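Local coordinates for elastinolytic metalloprotease (Pseudoalteromonas sp. CF6-2, PDB 6IK4), which probably cleaves peptide bonds as a zinc-dependent metalloendopeptidase of family M23, with elastin and peptidoglycan peptides as likely targets, at residues 77-82 / 116-121; 71-76 / 123-128. All blocks are in the same frame, centred on the assembly; numbering follows the deposited sequence.

In the fold
This chain is the M23 peptidase portion of a longer protein, and it illustrates how one pair of antiparallel strands can serve both scaffold and active site. From the N terminus the chain first supplies two zinc ligands, His21 and Asp34, and then enters strand 73-81. The segment 71-76, leading into that strand, waits for 123-128 to close the outer loop of interaction 2; 77-82, the strand's far end and the loop beyond, pairs with 116-121 in interaction 1, nested inside that loop. Strand 119-125 runs back from the metal site, where His120 adds a third ligand, to the turn that leads into strand 128-129. The two contacts meet where Phe121 CZ packs 3.5 Å from Thr75 CG2.

Interaction 1. Residues 77-82 / 116-121; sequences YYHMSN and GPHVHF. With ZN (zinc ion), chain B.
The carbonyl oxygen of His120 accepts Tyr78 N, 2.9 Å from His120 O, and is approached by the CA-H of Tyr77. The return bond, His120 N to Tyr78 O at 3.0 Å, completes a hydrogen-bonded antiparallel pair, and Val119 CA approaches the same Tyr78 oxygen. The register puts Tyr78 and His120 on one face of the sheet, Tyr77 and Phe121 on the other. His120 carries CG anti to its backbone N (chi1 170°), which helps bring ND1 to the zinc ion, 2.0 Å away; Asn23 OD1 accepts from NE2, so metal and hydrogen bond together fix the ring, while His21 and Asp34 also bind the metal. His118 and His120 form the H-x-H motif of M23 peptidases, and His118 and His79 are predicted proton donors or acceptors. Their rings meet obliquely, planes at 65°, with His79 CD2 3.2 Å from His118 NE2; the same CD2 lies 3.5 Å from His120 CB. A nearly straight bond of 2.8 Å from His118 ND1 to Gly116 O, close to the ring plane, orients His118, whereas Ala107 O engages His79 ND1 and Tyr78 CD2 sits over the rim of one face of the His79 ring. An alanine in place of His118 would probably leave Gly116 O without its imidazole donor and open a gap beside the His79 ring. Across the sheet, Phe121 turns its edge to the face of Tyr77 in an offset edge-to-face pair, Phe121 CD1 reaching Tyr77 CE2 at 3.6 Å. Tyr77 OH is hydrogen-bonded to Thr75 OG1 and Ala52 N. Val119 CG2 meets Met80 SD at 3.9 Å.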
ATOM      1  N   TYR A  77      -2.833  -5.597   1.367  1.00 11.03           N
ATOM      2  CA  TYR A  77      -3.725  -4.501   0.998  1.00  9.93           C
ATOM      3  C   TYR A  77      -4.942  -4.576   1.907  1.00 10.93           C
ATOM      4  O   TYR A  77      -5.731  -5.518   1.792  1.00 11.10           O
ATOM      5  CB  TYR A  77      -4.156  -4.605  -0.475  1.00 12.05           C
ATOM      6  CG  TYR A  77      -2.985  -4.729  -1.434  1.00 12.10           C
ATOM      7  CD1 TYR A  77      -2.297  -5.942  -1.581  1.00 12.07           C
ATOM      8  CD2 TYR A  77      -2.555  -3.636  -2.179  1.00 15.20           C
ATOM      9  CE1 TYR A  77      -1.207  -6.051  -2.442  1.00 13.08           C
ATOM     10  CE2 TYR A  77      -1.473  -3.740  -3.046  1.00 12.97           C
ATOM     11  CZ  TYR A  77      -0.793  -4.939  -3.164  1.00 14.79           C
ATOM     12  OH  TYR A  77       0.293  -5.038  -4.022  1.00 15.64           O
ATOM     13  N   TYR A  78      -5.124  -3.573   2.768  1.00 12.51           N
ATOM     14  CA  TYR A  78      -6.203  -3.569   3.745  1.00 13.33           C
ATOM     15  C   TYR A  78      -7.094  -2.341   3.528  1.00 13.21           C
ATOM     16  O   TYR A  78      -6.693  -1.366   2.884  1.00 12.98           O
ATOM     17  CB  TYR A  78      -5.644  -3.617   5.189  1.00 11.31           C
ATOM     18  CG  TYR A  78      -6.722  -3.785   6.241  1.00 14.74           C
ATOM     19  CD1 TYR A  78      -7.491  -4.944   6.294  1.00 15.82           C
ATOM     20  CD2 TYR A  78      -6.999  -2.776   7.154  1.00 16.77           C
ATOM     21  CE1 TYR A  78      -8.503  -5.099   7.248  1.00 16.51           C
ATOM     22  CE2 TYR A  78      -8.003  -2.925   8.109  1.00 20.92           C
ATOM     23  CZ  TYR A  78      -8.753  -4.086   8.143  1.00 19.05           C
ATOM     24  OH  TYR A  78      -9.759  -4.232   9.092  1.00 18.59           O
ATOM     25  N   HIS A  79      -8.333  -2.432   4.040  1.00 12.85           N
ATOM     26  CA  HIS A  79      -9.428  -1.478   3.774  1.00 13.75           C
ATOM     27  C   HIS A  79      -9.998  -1.638   2.362  1.00 14.96           C
ATOM     28  O   HIS A  79     -10.373  -0.650   1.730  1.00 14.99           O
ATOM     29  CB  HIS A  79      -9.016  -0.014   3.989  1.00 12.82           C
ATOM     30  CG  HIS A  79      -8.407   0.278   5.322  1.00 16.51           C
ATOM     31  ND1 HIS A  79      -9.010  -0.062   6.514  1.00 17.07           N
ATOM     32  CD2 HIS A  79      -7.265   0.932   5.648  1.00 15.85           C
ATOM     33  CE1 HIS A  79      -8.254   0.354   7.518  1.00 20.52           C
ATOM     34  NE2 HIS A  79      -7.189   0.957   7.020  1.00 18.14           N
ATOM     35  N   MET A  80     -10.103  -2.877   1.877  1.00 14.12           N
ATOM     36  CA  MET A  80     -10.473  -3.150   0.495  1.00 11.26           C
ATOM     37  C   MET A  80     -11.957  -3.487   0.360  1.00 11.79           C
ATOM     38  O   MET A  80     -12.649  -3.801   1.334  1.00 14.19           O
ATOM     39  CB  MET A  80      -9.641  -4.319  -0.064  1.00 12.86           C
ATOM     40  CG  MET A  80      -8.128  -4.093  -0.053  1.00 16.46           C
ATOM     41  SD  MET A  80      -7.692  -2.760  -1.185  1.00 16.74           S
ATOM     42  CE  MET A  80      -8.045  -3.483  -2.784  1.00 16.70           C
ATOM     43  N   SER A  81     -12.427  -3.455  -0.889  1.00 13.07           N
ATOM     44  CA  SER A  81     -13.753  -3.942  -1.248  1.00 16.03           C
ATOM     45  C   SER A  81     -13.694  -4.519  -2.658  1.00 15.99           C
ATOM     46  O   SER A  81     -12.700  -4.364  -3.377  1.00 14.34           O
ATOM     47  CB  SER A  81     -14.802  -2.829  -1.158  1.00 17.29           C
ATOM     48  OG  SER A  81     -14.653  -1.906  -2.227  1.00 17.83           O
ATOM     49  N   ASN A  82     -14.771  -5.199  -3.048  1.00 13.35           N
ATOM     50  CA  ASN A  82     -14.897  -5.751  -4.402  1.00 15.27           C
ATOM     51  C   ASN A  82     -13.683  -6.588  -4.787  1.00 13.46           C
ATOM     52  O   ASN A  82     -13.161  -6.475  -5.900  1.00 13.49           O
ATOM     53  CB  ASN A  82     -15.103  -4.648  -5.441  1.00 17.67           C
ATOM     54  CG  ASN A  82     -16.286  -3.760  -5.126  1.00 30.98           C
ATOM     55  OD1 ASN A  82     -16.138  -2.687  -4.535  1.00 24.22           O
ATOM     56  ND2 ASN A  82     -17.475  -4.205  -5.517  1.00 30.35           N
ATOM     57  N   GLY A 116     -10.814   8.176   6.425  1.00 14.64           N
ATOM     58  CA  GLY A 116     -11.354   8.321   5.092  1.00 10.76           C
ATOM     59  C   GLY A 116     -10.829   7.228   4.185  1.00 13.28           C
ATOM     60  O   GLY A 116      -9.883   6.510   4.524  1.00 16.69           O
ATOM     61  N   PRO A 117     -11.440   7.076   3.012  1.00 13.79           N
ATOM     62  CA  PRO A 117     -11.045   5.983   2.103  1.00 13.65           C
ATOM     63  C   PRO A 117      -9.565   6.041   1.733  1.00 12.83           C
ATOM     64  O   PRO A 117      -9.026   7.103   1.393  1.00 11.01           O
ATOM     65  CB  PRO A 117     -11.937   6.204   0.876  1.00 14.53           C
ATOM     66  CG  PRO A 117     -13.124   6.972   1.396  1.00 18.29           C
ATOM     67  CD  PRO A 117     -12.597   7.836   2.513  1.00 16.48           C
ATOM     68  N   HIS A 118      -8.916   4.876   1.799  1.00 12.28           N
ATOM     69  CA  HIS A 118      -7.533   4.689   1.385  1.00 10.96           C
ATOM     70  C   HIS A 118      -7.251   3.194   1.435  1.00 11.74           C
ATOM     71  O   HIS A 118      -8.015   2.424   2.020  1.00 10.95           O
ATOM     72  CB  HIS A 118      -6.559   5.446   2.289  1.00 11.10           C
ATOM     73  CG  HIS A 118      -6.485   4.897   3.682  1.00 13.49           C
ATOM     74  ND1 HIS A 118      -7.412   5.208   4.655  1.00 14.09           N
ATOM     75  CD2 HIS A 118      -5.589   4.068   4.267  1.00 15.24           C
ATOM     76  CE1 HIS A 118      -7.090   4.593   5.780  1.00 13.56           C
ATOM     77  NE2 HIS A 118      -5.989   3.893   5.571  1.00 14.19           N
ATOM     78  N   VAL A 119      -6.138   2.784   0.837  1.00 10.05           N
ATOM     79  CA  VAL A 119      -5.627   1.427   1.042  1.00 10.14           C
ATOM     80  C   VAL A 119      -4.440   1.497   1.995  1.00 11.77           C
ATOM     81  O   VAL A 119      -3.570   2.363   1.857  1.00 11.40           O
ATOM     82  CB  VAL A 119      -5.243   0.752  -0.289  1.00 11.06           C
ATOM     83  CG1 VAL A 119      -4.234   1.590  -1.075  1.00 11.50           C
ATOM     84  CG2 VAL A 119      -4.675  -0.656  -0.022  1.00  9.61           C
ATOM     85  N   HIS A 120      -4.449   0.627   3.002  1.00  9.21           N
ATOM     86  CA  HIS A 120      -3.332   0.431   3.914  1.00 11.64           C
ATOM     87  C   HIS A 120      -2.448  -0.635   3.283  1.00 11.28           C
ATOM     88  O   HIS A 120      -2.844  -1.798   3.200  1.00 11.70           O
ATOM     89  CB  HIS A 120      -3.866   0.008   5.288  1.00 11.10           C
ATOM     90  CG  HIS A 120      -2.821  -0.450   6.263  1.00 11.29           C
ATOM     91  ND1 HIS A 120      -2.096   0.423   7.044  1.00 10.94           N
ATOM     92  CD2 HIS A 120      -2.434  -1.694   6.633  1.00 12.94           C
ATOM     93  CE1 HIS A 120      -1.290  -0.263   7.837  1.00 17.27           C
ATOM     94  NE2 HIS A 120      -1.474  -1.551   7.606  1.00 12.28           N
ATOM     95  N   PHE A 121      -1.269  -0.229   2.821  1.00  9.89           N
ATOM     96  CA  PHE A 121      -0.361  -1.061   2.028  1.00  8.80           C
ATOM     97  C   PHE A 121       0.837  -1.468   2.881  1.00 10.97           C
ATOM     98  O   PHE A 121       1.508  -0.601   3.440  1.00 13.16           O
ATOM     99  CB  PHE A 121       0.076  -0.254   0.801  1.00 10.30           C
ATOM    100  CG  PHE A 121       1.130  -0.905  -0.056  1.00 14.60           C
ATOM    101  CD1 PHE A 121       0.780  -1.798  -1.057  1.00 15.55           C
ATOM    102  CD2 PHE A 121       2.465  -0.546   0.083  1.00 10.57           C
ATOM    103  CE1 PHE A 121       1.754  -2.369  -1.877  1.00 15.88           C
ATOM    104  CE2 PHE A 121       3.442  -1.116  -0.726  1.00 13.06           C
ATOM    105  CZ  PHE A 121       3.083  -2.021  -1.707  1.00 14.45           C
TER
HETATM  106 ZN    ZN B 201      -2.141   2.440   7.389  1.00 14.95          ZN

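Interaction 2. Residues 71-76 / 123-128; sequences SGFATN and LLQNGQ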
ATOM      1  N   SER A  71       9.709 -14.940  -4.139  1.00 14.69           N
ATOM      2  CA  SER A  71      10.825 -14.708  -3.223  1.00 12.56           C
ATOM      3  C   SER A  71      10.431 -14.776  -1.752  1.00 13.75           C
ATOM      4  O   SER A  71      11.316 -14.727  -0.884  1.00 15.10           O
ATOM      5  CB  SER A  71      11.427 -13.329  -3.487  1.00 14.20           C
ATOM      6  OG  SER A  71      10.423 -12.356  -3.196  1.00 13.56           O
ATOM      7  N   GLY A  72       9.143 -14.840  -1.440  1.00 12.81           N
ATOM      8  CA  GLY A  72       8.693 -14.752  -0.064  1.00 11.36           C
ATOM      9  C   GLY A  72       8.448 -13.346   0.447  1.00 12.71           C
ATOM     10  O   GLY A  72       7.954 -13.193   1.572  1.00 11.10           O
ATOM     11  N   PHE A  73       8.802 -12.318  -0.318  1.00 12.41           N
ATOM     12  CA  PHE A  73       8.259 -10.991  -0.060  1.00 10.94           C
ATOM     13  C   PHE A  73       6.802 -10.941  -0.488  1.00 12.27           C
ATOM     14  O   PHE A  73       6.384 -11.639  -1.411  1.00 11.57           O
ATOM     15  CB  PHE A  73       9.047  -9.920  -0.817  1.00 10.64           C
ATOM     16  CG  PHE A  73      10.374  -9.631  -0.209  1.00 13.66           C
ATOM     17  CD1 PHE A  73      10.477  -8.769   0.878  1.00 14.24           C
ATOM     18  CD2 PHE A  73      11.518 -10.255  -0.684  1.00 17.47           C
ATOM     19  CE1 PHE A  73      11.711  -8.512   1.470  1.00 16.99           C
ATOM     20  CE2 PHE A  73      12.752  -9.999  -0.100  1.00 19.31           C
ATOM     21  CZ  PHE A  73      12.842  -9.126   0.981  1.00 17.51           C
ATOM     22  N   ALA A  74       6.033 -10.076   0.171  1.00 10.72           N
ATOM     23  CA  ALA A  74       4.612 -10.001  -0.099  1.00  8.66           C
ATOM     24  C   ALA A  74       4.151  -8.583   0.182  1.00  7.15           C
ATOM     25  O   ALA A  74       4.740  -7.873   1.003  1.00 11.07           O
ATOM     26  CB  ALA A  74       3.809 -10.992   0.763  1.00 13.31           C
ATOM     27  N   THR A  75       3.095  -8.178  -0.502  1.00 10.03           N
ATOM     28  CA  THR A  75       2.432  -6.927  -0.176  1.00  9.87           C
ATOM     29  C   THR A  75       1.011  -7.233   0.275  1.00 11.63           C
ATOM     30  O   THR A  75       0.329  -8.082  -0.309  1.00 12.29           O
ATOM     31  CB  THR A  75       2.446  -5.953  -1.361  1.00 13.92           C
ATOM     32  OG1 THR A  75       1.996  -6.612  -2.559  1.00 10.93           O
ATOM     33  CG2 THR A  75       3.868  -5.428  -1.575  1.00 10.41           C
ATOM     34  N   ASN A  76       0.581  -6.543   1.322  1.00  9.49           N
ATOM     35  CA  ASN A  76      -0.745  -6.720   1.887  1.00 10.24           C
ATOM     36  C   ASN A  76      -1.535  -5.443   1.654  1.00 10.78           C
ATOM     37  O   ASN A  76      -0.970  -4.348   1.699  1.00 13.29           O
ATOM     38  CB  ASN A  76      -0.649  -7.045   3.377  1.00 10.43           C
ATOM     39  CG  ASN A  76      -1.891  -7.730   3.904  1.00 18.02           C
ATOM     40  OD1 ASN A  76      -1.984  -8.957   3.888  1.00 17.42           O
ATOM     41  ND2 ASN A  76      -2.863  -6.937   4.367  1.00 12.53           N
ATOM     42  N   LEU A 123       4.406  -4.090   3.444  1.00  8.38           N
ATOM     43  CA  LEU A 123       5.440  -4.993   2.935  1.00 10.10           C
ATOM     44  C   LEU A 123       5.763  -6.058   3.979  1.00 10.59           C
ATOM     45  O   LEU A 123       5.993  -5.738   5.154  1.00 11.19           O
ATOM     46  CB  LEU A 123       6.717  -4.226   2.578  1.00 10.27           C
ATOM     47  CG  LEU A 123       7.878  -5.078   2.035  1.00 10.09           C
ATOM     48  CD1 LEU A 123       7.523  -5.679   0.664  1.00  9.84           C
ATOM     49  CD2 LEU A 123       9.187  -4.270   1.945  1.00 12.92           C
ATOM     50  N   LEU A 124       5.827  -7.315   3.539  1.00 10.49           N
ATOM     51  CA  LEU A 124       6.125  -8.422   4.422  1.00 10.76           C
ATOM     52  C   LEU A 124       7.232  -9.266   3.808  1.00 10.33           C
ATOM     53  O   LEU A 124       7.454  -9.245   2.595  1.00 12.07           O
ATOM     54  CB  LEU A 124       4.888  -9.303   4.666  1.00 10.23           C
ATOM     55  CG  LEU A 124       3.650  -8.627   5.250  1.00 13.35           C
ATOM     56  CD1 LEU A 124       2.701  -8.260   4.145  1.00 18.25           C
ATOM     57  CD2 LEU A 124       2.973  -9.551   6.252  1.00 18.92           C
ATOM     58  N   GLN A 125       7.928 -10.002   4.667  1.00 12.13           N
ATOM     59  CA  GLN A 125       8.811 -11.070   4.216  1.00 12.31           C
ATOM     60  C   GLN A 125       8.576 -12.270   5.119  1.00 10.90           C
ATOM     61  O   GLN A 125       8.454 -12.114   6.335  1.00 15.01           O
ATOM     62  CB  GLN A 125      10.300 -10.666   4.250  1.00 12.03           C
ATOM     63  CG  GLN A 125      11.171 -11.710   3.478  1.00 14.41           C
ATOM     64  CD  GLN A 125      12.662 -11.581   3.709  1.00 28.44           C
ATOM     65  OE1 GLN A 125      13.131 -10.618   4.309  1.00 23.68           O
ATOM     66  NE2 GLN A 125      13.419 -12.568   3.234  1.00 23.96           N
ATOM     67  N   ASN A 126       8.508 -13.464   4.533  1.00 13.78           N
ATOM     68  CA  ASN A 126       8.206 -14.665   5.323  1.00 13.81           C
ATOM     69  C   ASN A 126       6.932 -14.480   6.145  1.00 19.25           C
ATOM     70  O   ASN A 126       6.839 -14.970   7.272  1.00 18.15           O
ATOM     71  CB  ASN A 126       9.354 -15.029   6.273  1.00 10.54           C
ATOM     72  CG  ASN A 126      10.707 -15.064   5.600  1.00 17.26           C
ATOM     73  OD1 ASN A 126      11.670 -14.455   6.079  1.00 18.31           O
ATOM     74  ND2 ASN A 126      10.802 -15.803   4.522  1.00  9.56           N
ATOM     75  N   GLY A 127       5.967 -13.722   5.622  1.00 15.44           N
ATOM     76  CA  GLY A 127       4.713 -13.502   6.320  1.00 17.03           C
ATOM     77  C   GLY A 127       4.781 -12.549   7.494  1.00 19.69           C
ATOM     78  O   GLY A 127       3.781 -12.402   8.211  1.00 21.26           O
ATOM     79  N   GLN A 128       5.918 -11.896   7.714  1.00 15.47           N
ATOM     80  CA  GLN A 128       6.106 -10.952   8.807  1.00 17.46           C
ATOM     81  C   GLN A 128       6.325  -9.561   8.238  1.00 16.50           C
ATOM     82  O   GLN A 128       7.045  -9.400   7.254  1.00 13.96           O
ATOM     83  CB  GLN A 128       7.318 -11.339   9.664  1.00 19.88           C
ATOM     84  CG  GLN A 128       7.204 -12.703  10.321  1.00 25.88           C
ATOM     85  CD  GLN A 128       6.077 -12.736  11.332  1.00 35.97           C
ATOM     86  OE1 GLN A 128       6.101 -12.009  12.326  1.00 45.51           O
ATOM     87  NE2 GLN A 128       5.079 -13.581  11.085  1.00 43.46           N
TER
HETATM   88  O   HOH W   1      11.729 -14.542   1.971  1.00 18.31           O
HETATM   89  O   HOH W   2       5.606 -12.602   3.106  1.00 16.83           O
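A beta hairpin with a type I' turn, Gln125 to Gln128, joins strands 119-125 and 128-129, and Gly72, just before the facing strand, docks on it through its carbonyl. Gly72 O accepts Asn126 N at 3.0 Å and also a water that links it to Gly127 N, while the CA-H of Gln125 approaches the same oxygen. Gly72 has a positive phi, and a CB there would press against the carbonyl of Ser71. Two residues on, Ala74 and Leu124 form the hydrogen-bonded pair of the antiparallel ladder, with Leu124 N 2.8 Å from Ala74 O and Ala74 N 2.9 Å from Leu124 O.

In the antiparallel sheet of the M23 peptidase domain, Phe73, Thr75, Leu123 and Gln125 lie on one face, Ala74 and Leu124 on the other. On the first, Gln125 lies over the Phe73 ring: with CG anti to the backbone N (chi1 -168°) and the chain extended beyond it, Gln125 CG makes a CH-pi contact 3.9 Å from the ring centroid, and the amide stacks with its plane 21° from the ring's. A water between Gln125 NE2 and Ser71 O tethers the amide, and Phe3 stacks on the Phe73 ring. Leu123 CD1 extends the apolar patch at 4.3 Å from Phe73 CD1. On the opposite face, Leu124 CD1 packs 3.6 Å from Asn76 CB, and the Asn76 amide is engaged by Asn64 and Arg66 of strand 64-68.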